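Local coordinates for capsular polysaccharide export system protein KpsC (Thermosulfurimonas dismutans, PDB 6MGB) that probably adds a beta-linked Kdo sugar in building the glycolipid anchor of Gram-negative capsules, and binds CMP, at residues Pro120-Met123 against Asp124-Glu127; Arg128-Lys131 against Leu132-His136; Thr180-Glu183 against Met184-Ala188; Met249-Glu252 against Gly253-Gly257. All coordinates share one frame; numbering follows the deposited sequence. Where two conformers were deposited one is given.

Overall arrangement
Followed from the N terminus, the four contacts come in series; none nests in or crosses another, and each closes no more than successive turns of a helix. Contacts 1 and 2 adjoin on helix 120-135, their centres about 13 Å apart. Contact 3 lies on helix 180-191, beside the parallel sheet that includes strands 158-162 and 241-244, its centre about 32 Å from that of contact 2. Contact 4 belongs to helix 248-255, between strands 241-244 and 259-262, and holds the CMP ribose. It also touches contact 2: Leu-130 and Ile-133 pack on Met-255, and Arg-134 probably bonds to the Met-255 carbonyl, tying helix 120-135 to the nucleotide-binding helix.

Contact 1: Pro120-Met123 against Asp124-Glu127; sequences PELM and DQAE
Pro-120 starts the ladder of bonds between residues four apart by giving its carbonyl to the next turn, Pro-120 O to Asp-124 N at 3.0 Å. The same oxygen has a second close neighbour. With CG beside its own backbone N (chi1 -72°), the Asp-124 side chain folds back over the preceding turn and sets OD1 2.8 Å from Pro-120 O. Both atoms are acceptors, so this is not a hydrogen bond.

Glu-121 meets Gln-125 twice, through the backbone and through the side chains. Its chain bends at the second torsion and turns OE1 to Gln-125 NE2, 2.9 Å away; the angle of 116° at the hydrogen makes this bond weak. Carboxylate and amide planes stand 83° apart. A leucine in place of Gln-125 would lack the donor, and would probably leave the Glu-121 carboxylate without this mate and freer to turn.

Leu-122 accepts at O from Ala-126 N (2.8 Å), while its CD1 passes Gln-125 OE1 at 4.1 Å, the two side chains at about a right angle. Its own N is bonded to Thr-119 OG1. Met-123 O takes Glu-127 N at 3.0 Å, and Glu-127 CG rests 3.3 Å from the same Met-123 O. The twice-bent Met-123 chain, with Leu-122 and Ala-126, touches helix 289-299, whereas Glu-121 and Asp-124 are exposed: the pattern of an amphipathic surface helix, here the opening turns of helix 120-135.

Contact 2: Arg128-Lys131 against Leu132-His136; sequences RALK and LIRDH
In Leu-130, CG stands opposite the backbone N across the CA-CB bond (chi1 -180°), whereas in Arg-134 it lies beside the N (chi1 -70°), and the two side chains, one helical turn apart, lean into each other. The setting is the last turns of helix 120-135, with its regular bonds between residues four apart. In the Arg-134 conformer described, the chain runs straight from CG to NE and lays one guanidinium face against the leucine, CD2 sitting over the centre of the group with Leu-130 CD2 3.5 Å from Arg-134 NH1. NH1 probably hydrogen-bonds to Met-255 O on helix 248-255. Trimming Leu-130 to an alanine would remove CG and both methyls, and would probably take this cover from the guanidinium face and open a gap beside Met-255.

On the exposed side, Lys-131 stays extended until its last torsion (chi4 53°), which turns NZ onto Asp-135. The salt bridge, Lys-131 NZ to Asp-135 OD2 at 2.9 Å, uses the syn lone pair of the carboxylate oxygen. At the helix end, Leu-132 O accepts twice from His-136, from opposite faces of the carbonyl plane: the backbone N at 3.0 Å, and ND1, with the oxygen nearly in the imidazole plane, at 3.3 Å.

Contact 3: Thr180-Glu183 against Met184-Ala188; sequences TFRE and MYFAA
Arg-182 comes to the edge of the Phe-186 ring, in its plane, with Arg-182 CG 3.6 Å from Phe-186 CE2. Over one face of that ring, above its centre, stands Tyr-185 CD2, 3.5 Å from the Phe-186 ring plane; the tyrosine in turn has Phe-186 CE2 at its own edge. Arg-182 O also lies at the edge of the Tyr-185 ring, and at the same time is approached obliquely by the Phe-186 ring, its CD2 being 3.2 Å from Arg-182 O. This oxygen takes the backbone N of Phe-186 as well, through a nearly straight bond of 3.2 Å between Phe-186 N and Arg-182 O.

In the conformer described, the arginine chain stays extended as far as its third torsion, which bends (chi3 62°) and leaves the guanidinium plane 67° from the phenyl plane. Its NH2 forms a salt bridge with Asp-179.

Helix 180-191 belongs to a beta-alpha-beta crossover between the parallel strands 158-162 and 196-200, as in the Rossmann-like domains of the GT-B clan. On its sheet side, Tyr-185 touches Leu-161, and Met-184 touches Tyr-243. Phe-181 and Met-184 lie side by side, pointing the same way, and the methionine, extended up to its last bend, brings CE to 4.1 Å from Phe-181 CD2. The Phe-181 ring stacks with Tyr-213, and its side chain lies about 4 Å from that of Asp-163, a residue of the CMP site.

Contact 4: Met249-Glu252 against Gly253-Gly257; sequences MGFE and GLMLG. With C5P (cytidine-5'-monophosphate), chain D.
Met-255 meets the Phe-251 ring with two neighbouring atoms. Its CG stands over the face, 4.0 Å from the Phe-251 ring centroid and 22° off the normal, a CH-pi contact displaced toward the rim. Its SD approaches obliquely as a Met-aromatic contact, 3.4 Å from Phe-251 CE2. Leu-254 CD2 adds an apolar touch at Phe-251 CD1.

Another side of the same helix serves the nucleotide. Glu-252, with CG beside its backbone N (chi1 -68°) and the rest of the chain extended, presents both carboxylate oxygens to the ribose. C5P O2' donates to Glu-252 OE1 at 2.9 Å, and a weak bond joins C5P O3' to Glu-252 OE2, also 2.9 Å. These, with a weak bond from Lys-140 N to OE2, are likely to limit the carboxylate's turning. Extended, Met-249 lays SD over one cytosine face, nearly above the ring centre and 3.4 Å from C5P N3.

Gly-257, at positive phi, is the C-prime residue of a Schellman motif ending the helix, its N bonded to Leu-254 O. In the beta-alpha-beta unit, helix 248-255 links strands 241-244 and 259-262; Phe-251 and Met-255 touch helix 289-299, Met-249 meets helix 232-236, and Met-255 rests on helix 120-135.

Contact 1: Pro120-Met123 against Asp124-Glu127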
# COMPACT_ATOMS: atom_id res chain seq x y z
N PRO A 120 1.75 -7.20 -24.51
CA PRO A 120 2.08 -8.61 -24.23
C PRO A 120 3.34 -8.76 -23.41
O PRO A 120 3.42 -9.65 -22.55
CB PRO A 120 2.23 -9.21 -25.63
CG PRO A 120 1.45 -8.31 -26.53
CD PRO A 120 1.57 -6.94 -25.95
N GLU A 121 4.34 -7.91 -23.65
CA GLU A 121 5.61 -8.02 -22.94
C GLU A 121 5.45 -7.66 -21.47
O GLU A 121 5.96 -8.36 -20.59
CB GLU A 121 6.65 -7.13 -23.62
CG GLU A 121 8.09 -7.61 -23.46
CD GLU A 121 8.89 -6.75 -22.50
OE1 GLU A 121 9.51 -7.32 -21.58
OE2 GLU A 121 8.89 -5.51 -22.67
N LEU A 122 4.75 -6.56 -21.17
CA LEU A 122 4.54 -6.18 -19.78
C LEU A 122 3.71 -7.22 -19.05
O LEU A 122 4.04 -7.62 -17.92
CB LEU A 122 3.87 -4.81 -19.69
CG LEU A 122 3.58 -4.37 -18.25
CD1 LEU A 122 4.86 -4.01 -17.52
CD2 LEU A 122 2.59 -3.22 -18.22
N MET A 123 2.61 -7.67 -19.66
CA MET A 123 1.74 -8.63 -19.00
C MET A 123 2.47 -9.94 -18.73
O MET A 123 2.17 -10.62 -17.74
CB MET A 123 0.49 -8.87 -19.84
CG MET A 123 -0.32 -7.60 -20.10
SD MET A 123 -0.83 -6.74 -18.60
CE MET A 123 -1.92 -7.96 -17.86
N ASP A 124 3.42 -10.31 -19.58
CA ASP A 124 4.25 -11.48 -19.29
C ASP A 124 5.12 -11.23 -18.06
O ASP A 124 5.22 -12.10 -17.19
CB ASP A 124 5.13 -11.83 -20.50
CG ASP A 124 4.33 -12.43 -21.64
OD1 ASP A 124 4.68 -12.16 -22.81
OD2 ASP A 124 3.35 -13.15 -21.37
N GLN A 125 5.75 -10.06 -17.97
CA GLN A 125 6.49 -9.71 -16.77
C GLN A 125 5.60 -9.77 -15.54
O GLN A 125 6.00 -10.30 -14.50
CB GLN A 125 7.11 -8.32 -16.91
CG GLN A 125 8.21 -8.22 -17.95
CD GLN A 125 8.87 -6.85 -17.97
OE1 GLN A 125 8.48 -5.96 -17.22
NE2 GLN A 125 9.88 -6.69 -18.82
N ALA A 126 4.38 -9.22 -15.64
CA ALA A 126 3.48 -9.22 -14.50
C ALA A 126 3.16 -10.63 -14.03
O ALA A 126 3.14 -10.91 -12.83
CB ALA A 126 2.19 -8.46 -14.85
N GLU A 127 2.90 -11.54 -14.98
CA GLU A 127 2.67 -12.94 -14.61
C GLU A 127 3.86 -13.52 -13.87
O GLU A 127 3.70 -14.20 -12.85
CB GLU A 127 2.38 -13.76 -15.87
CG GLU A 127 1.02 -13.50 -16.50
CD GLU A 127 0.74 -14.41 -17.68
OE1 GLU A 127 1.56 -15.31 -17.94
OE2 GLU A 127 -0.30 -14.21 -18.35

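Contact 2: Arg128-Lys131 against Leu132-His136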
# COMPACT_ATOMS: atom_id res chain seq x y z
N ARG A 128 5.07 -13.25 -14.36
CA ARG A 128 6.27 -13.78 -13.72
C ARG A 128 6.43 -13.23 -12.31
O ARG A 128 6.68 -13.99 -11.36
CB ARG A 128 7.50 -13.43 -14.57
CG ARG A 128 7.80 -14.44 -15.67
CD ARG A 128 8.27 -13.74 -16.94
NE ARG A 128 9.36 -12.80 -16.70
CZ ARG A 128 9.76 -11.88 -17.57
NH1 ARG A 128 9.16 -11.75 -18.74
NH2 ARG A 128 10.76 -11.07 -17.26
N ALA A 129 6.29 -11.91 -12.15
CA ALA A 129 6.46 -11.31 -10.83
C ALA A 129 5.39 -11.80 -9.86
O ALA A 129 5.68 -12.08 -8.69
CB ALA A 129 6.43 -9.79 -10.94
N LEU A 130 4.15 -11.92 -10.33
CA LEU A 130 3.07 -12.38 -9.46
C LEU A 130 3.33 -13.80 -8.97
O LEU A 130 3.13 -14.11 -7.79
CB LEU A 130 1.74 -12.28 -10.19
CG LEU A 130 0.48 -12.71 -9.42
CD1 LEU A 130 0.29 -11.88 -8.16
CD2 LEU A 130 -0.74 -12.60 -10.32
N LYS A 131 3.77 -14.68 -9.87
CA LYS A 131 4.05 -16.06 -9.46
C LYS A 131 5.17 -16.10 -8.43
O LYS A 131 5.07 -16.84 -7.43
CB LYS A 131 4.42 -16.91 -10.68
CG LYS A 131 4.80 -18.33 -10.33
CD LYS A 131 5.08 -19.18 -11.57
CE LYS A 131 5.70 -20.51 -11.19
NZ LYS A 131 4.91 -21.24 -10.15
N LEU A 132 6.23 -15.33 -8.64
CA LEU A 132 7.34 -15.32 -7.68
C LEU A 132 6.88 -14.83 -6.31
O LEU A 132 7.25 -15.40 -5.28
CB LEU A 132 8.48 -14.45 -8.21
CG LEU A 132 9.33 -15.05 -9.33
CD1 LEU A 132 10.18 -13.97 -9.99
CD2 LEU A 132 10.21 -16.17 -8.81
N ILE A 133 6.05 -13.78 -6.29
CA ILE A 133 5.57 -13.24 -5.02
C ILE A 133 4.70 -14.27 -4.30
O ILE A 133 4.80 -14.44 -3.08
CB ILE A 133 4.82 -11.92 -5.25
CG1 ILE A 133 5.82 -10.82 -5.64
CG2 ILE A 133 4.03 -11.51 -4.01
CD1 ILE A 133 5.17 -9.56 -6.17
N ARG A 134 3.83 -14.96 -5.04
CA ARG A 134 2.99 -15.99 -4.44
C ARG A 134 3.83 -17.15 -3.93
O ARG A 134 3.66 -17.60 -2.79
CB ARG A 134 1.97 -16.49 -5.46
CG ARG A 134 0.88 -15.49 -5.83
CD ARG A 134 0.11 -15.96 -7.05
NE ARG A 134 -1.11 -15.18 -7.28
CZ ARG A 134 -1.89 -15.31 -8.35
NH1 ARG A 134 -2.98 -14.56 -8.46
NH2 ARG A 134 -1.58 -16.18 -9.30
N ASP A 135 4.74 -17.65 -4.77
CA ASP A 135 5.52 -18.83 -4.40
C ASP A 135 6.40 -18.57 -3.19
O ASP A 135 6.52 -19.43 -2.31
CB ASP A 135 6.37 -19.28 -5.59
CG ASP A 135 5.53 -19.91 -6.70
OD1 ASP A 135 4.31 -20.09 -6.50
OD2 ASP A 135 6.10 -20.21 -7.77
N HIS A 136 7.03 -17.41 -3.12
CA HIS A 136 7.95 -17.09 -2.04
C HIS A 136 7.29 -16.34 -0.89
O HIS A 136 7.98 -15.88 0.02
CB HIS A 136 9.14 -16.28 -2.57
CG HIS A 136 10.08 -17.09 -3.40
ND1 HIS A 136 9.98 -17.17 -4.78
CD2 HIS A 136 11.13 -17.88 -3.06
CE1 HIS A 136 10.94 -17.96 -5.24
NE2 HIS A 136 11.65 -18.40 -4.21

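Contact 3: Thr180-Glu183 against Met184-Ala188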
# COMPACT_ATOMS: atom_id res chain seq x y z
N THR A 180 -16.21 2.87 10.80
CA THR A 180 -16.35 1.87 9.75
C THR A 180 -15.83 0.51 10.20
O THR A 180 -16.35 -0.52 9.77
CB THR A 180 -15.61 2.33 8.49
OG1 THR A 180 -16.02 3.66 8.15
CG2 THR A 180 -15.89 1.40 7.32
N PHE A 181 -14.81 0.49 11.06
CA PHE A 181 -14.28 -0.78 11.53
C PHE A 181 -15.29 -1.52 12.40
O PHE A 181 -15.39 -2.75 12.34
CB PHE A 181 -12.98 -0.54 12.30
CG PHE A 181 -11.82 -0.20 11.41
CD1 PHE A 181 -11.57 1.11 11.03
CD2 PHE A 181 -10.98 -1.20 10.94
CE1 PHE A 181 -10.50 1.41 10.21
CE2 PHE A 181 -9.92 -0.90 10.11
CZ PHE A 181 -9.68 0.41 9.74
N ARG A 182 -16.06 -0.79 13.21
CA ARG A 182 -17.12 -1.42 13.98
C ARG A 182 -18.22 -1.96 13.07
O ARG A 182 -18.72 -3.07 13.28
CB ARG A 182 -17.70 -0.44 15.00
CG ARG A 182 -18.76 -1.04 15.90
CD ARG A 182 -19.11 -0.12 17.06
NE ARG A 182 -19.67 1.16 16.62
CZ ARG A 182 -20.96 1.37 16.38
NH1 ARG A 182 -21.84 0.40 16.54
NH2 ARG A 182 -21.36 2.57 15.99
N GLU A 183 -18.61 -1.18 12.06
CA GLU A 183 -19.60 -1.67 11.10
C GLU A 183 -19.09 -2.91 10.38
O GLU A 183 -19.84 -3.87 10.18
CB GLU A 183 -19.92 -0.56 10.09
CG GLU A 183 -21.02 -0.92 9.11
CD GLU A 183 -21.30 0.18 8.11
OE1 GLU A 183 -20.41 1.04 7.90
OE2 GLU A 183 -22.40 0.20 7.53
N MET A 184 -17.81 -2.92 10.00
CA MET A 184 -17.24 -4.08 9.33
C MET A 184 -17.34 -5.32 10.20
O MET A 184 -17.66 -6.41 9.72
CB MET A 184 -15.78 -3.81 8.97
CG MET A 184 -15.10 -4.94 8.22
SD MET A 184 -13.41 -4.54 7.74
CE MET A 184 -12.58 -4.63 9.32
N TYR A 185 -17.08 -5.17 11.50
CA TYR A 185 -17.13 -6.31 12.41
C TYR A 185 -18.53 -6.90 12.46
O TYR A 185 -18.73 -8.10 12.23
CB TYR A 185 -16.67 -5.89 13.80
CG TYR A 185 -16.96 -6.92 14.86
CD1 TYR A 185 -16.20 -8.08 14.95
CD2 TYR A 185 -17.98 -6.73 15.78
CE1 TYR A 185 -16.46 -9.03 15.92
CE2 TYR A 185 -18.25 -7.67 16.76
CZ TYR A 185 -17.49 -8.82 16.82
OH TYR A 185 -17.75 -9.76 17.79
N PHE A 186 -19.53 -6.07 12.76
CA PHE A 186 -20.88 -6.59 12.93
C PHE A 186 -21.50 -7.02 11.61
O PHE A 186 -22.37 -7.89 11.59
CB PHE A 186 -21.75 -5.54 13.63
CG PHE A 186 -21.41 -5.37 15.08
CD1 PHE A 186 -21.79 -6.32 16.01
CD2 PHE A 186 -20.70 -4.26 15.52
CE1 PHE A 186 -21.47 -6.18 17.35
CE2 PHE A 186 -20.39 -4.11 16.86
CZ PHE A 186 -20.77 -5.07 17.77
N ALA A 187 -21.05 -6.44 10.50
CA ALA A 187 -21.47 -6.93 9.19
C ALA A 187 -20.93 -8.33 8.94
O ALA A 187 -21.64 -9.18 8.39
CB ALA A 187 -21.01 -5.97 8.09
N ALA A 188 -19.68 -8.59 9.33
CA ALA A 188 -19.13 -9.93 9.19
C ALA A 188 -19.88 -10.93 10.06
O ALA A 188 -20.18 -12.05 9.62
CB ALA A 188 -17.64 -9.93 9.54

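Contact 4: Met249-Glu252 against Gly253-Gly257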
# COMPACT_ATOMS: atom_id res chain seq x y z
N MET A 249 -3.16 -5.05 2.83
CA MET A 249 -3.28 -6.49 2.98
C MET A 249 -4.50 -7.02 2.24
O MET A 249 -4.53 -8.21 1.89
CB MET A 249 -3.34 -6.87 4.46
CG MET A 249 -3.29 -8.36 4.72
SD MET A 249 -2.97 -8.73 6.46
CE MET A 249 -3.16 -10.51 6.47
N GLY A 250 -5.49 -6.18 1.98
CA GLY A 250 -6.61 -6.59 1.14
C GLY A 250 -6.18 -6.90 -0.28
O GLY A 250 -6.67 -7.85 -0.89
N PHE A 251 -5.25 -6.11 -0.82
CA PHE A 251 -4.74 -6.40 -2.15
C PHE A 251 -3.87 -7.65 -2.14
O PHE A 251 -3.88 -8.43 -3.10
CB PHE A 251 -3.95 -5.21 -2.70
CG PHE A 251 -3.54 -5.37 -4.13
CD1 PHE A 251 -4.50 -5.45 -5.13
CD2 PHE A 251 -2.20 -5.45 -4.48
CE1 PHE A 251 -4.14 -5.61 -6.45
CE2 PHE A 251 -1.83 -5.61 -5.81
CZ PHE A 251 -2.80 -5.68 -6.79
N GLU A 252 -3.09 -7.85 -1.07
CA GLU A 252 -2.32 -9.08 -0.96
C GLU A 252 -3.23 -10.30 -0.95
O GLU A 252 -2.89 -11.35 -1.52
CB GLU A 252 -1.45 -9.03 0.30
CG GLU A 252 -0.34 -7.99 0.20
CD GLU A 252 0.50 -7.90 1.46
OE1 GLU A 252 0.13 -8.51 2.48
OE2 GLU A 252 1.54 -7.21 1.42
N GLY A 253 -4.40 -10.18 -0.32
CA GLY A 253 -5.39 -11.24 -0.41
C GLY A 253 -5.96 -11.39 -1.80
O GLY A 253 -6.15 -12.51 -2.29
N LEU A 254 -6.24 -10.27 -2.47
CA LEU A 254 -6.74 -10.32 -3.84
C LEU A 254 -5.73 -11.01 -4.75
O LEU A 254 -6.11 -11.79 -5.63
CB LEU A 254 -7.03 -8.90 -4.33
CG LEU A 254 -8.09 -8.72 -5.43
CD1 LEU A 254 -9.47 -9.12 -4.94
CD2 LEU A 254 -8.09 -7.28 -5.91
N MET A 255 -4.44 -10.73 -4.55
CA MET A 255 -3.41 -11.37 -5.37
C MET A 255 -3.41 -12.88 -5.21
O MET A 255 -2.96 -13.60 -6.11
CB MET A 255 -2.04 -10.79 -5.00
CG MET A 255 -1.84 -9.35 -5.46
SD MET A 255 -0.46 -8.52 -4.64
CE MET A 255 0.90 -9.60 -5.08
N LEU A 256 -3.90 -13.38 -4.07
CA LEU A 256 -4.01 -14.81 -3.84
C LEU A 256 -5.38 -15.36 -4.24
O LEU A 256 -5.67 -16.53 -3.96
CB LEU A 256 -3.73 -15.13 -2.37
CG LEU A 256 -2.35 -14.73 -1.84
CD1 LEU A 256 -2.27 -14.95 -0.34
CD2 LEU A 256 -1.24 -15.49 -2.55
N GLY A 257 -6.22 -14.56 -4.88
CA GLY A 257 -7.50 -15.03 -5.36
C GLY A 257 -8.59 -15.11 -4.31
O GLY A 257 -9.59 -15.79 -4.53
O3P C5P D . -1.97 -0.80 4.43
P C5P D . -1.50 -1.28 5.79
O1P C5P D . -2.72 -1.59 6.65
O2P C5P D . -0.55 -0.41 6.58
O5' C5P D . -0.77 -2.67 5.51
C5' C5P D . 0.60 -2.73 5.12
C4' C5P D . 1.07 -4.16 5.06
O4' C5P D . 1.21 -4.67 6.40
C3' C5P D . 0.11 -5.13 4.38
O3' C5P D . 0.25 -5.14 2.97
C2' C5P D . 0.47 -6.46 5.03
O2' C5P D . 1.61 -7.04 4.43
C1' C5P D . 0.82 -6.03 6.46
N1 C5P D . -0.33 -6.15 7.38
C2 C5P D . -0.44 -7.31 8.31
N3 C5P D . -1.62 -7.42 9.25
C4 C5P D . -2.65 -6.39 9.25
C5 C5P D . -2.55 -5.23 8.32
C6 C5P D . -1.37 -5.13 7.39
O2 C5P D . 0.40 -8.14 8.31
N4 C5P D . -3.80 -6.50 10.15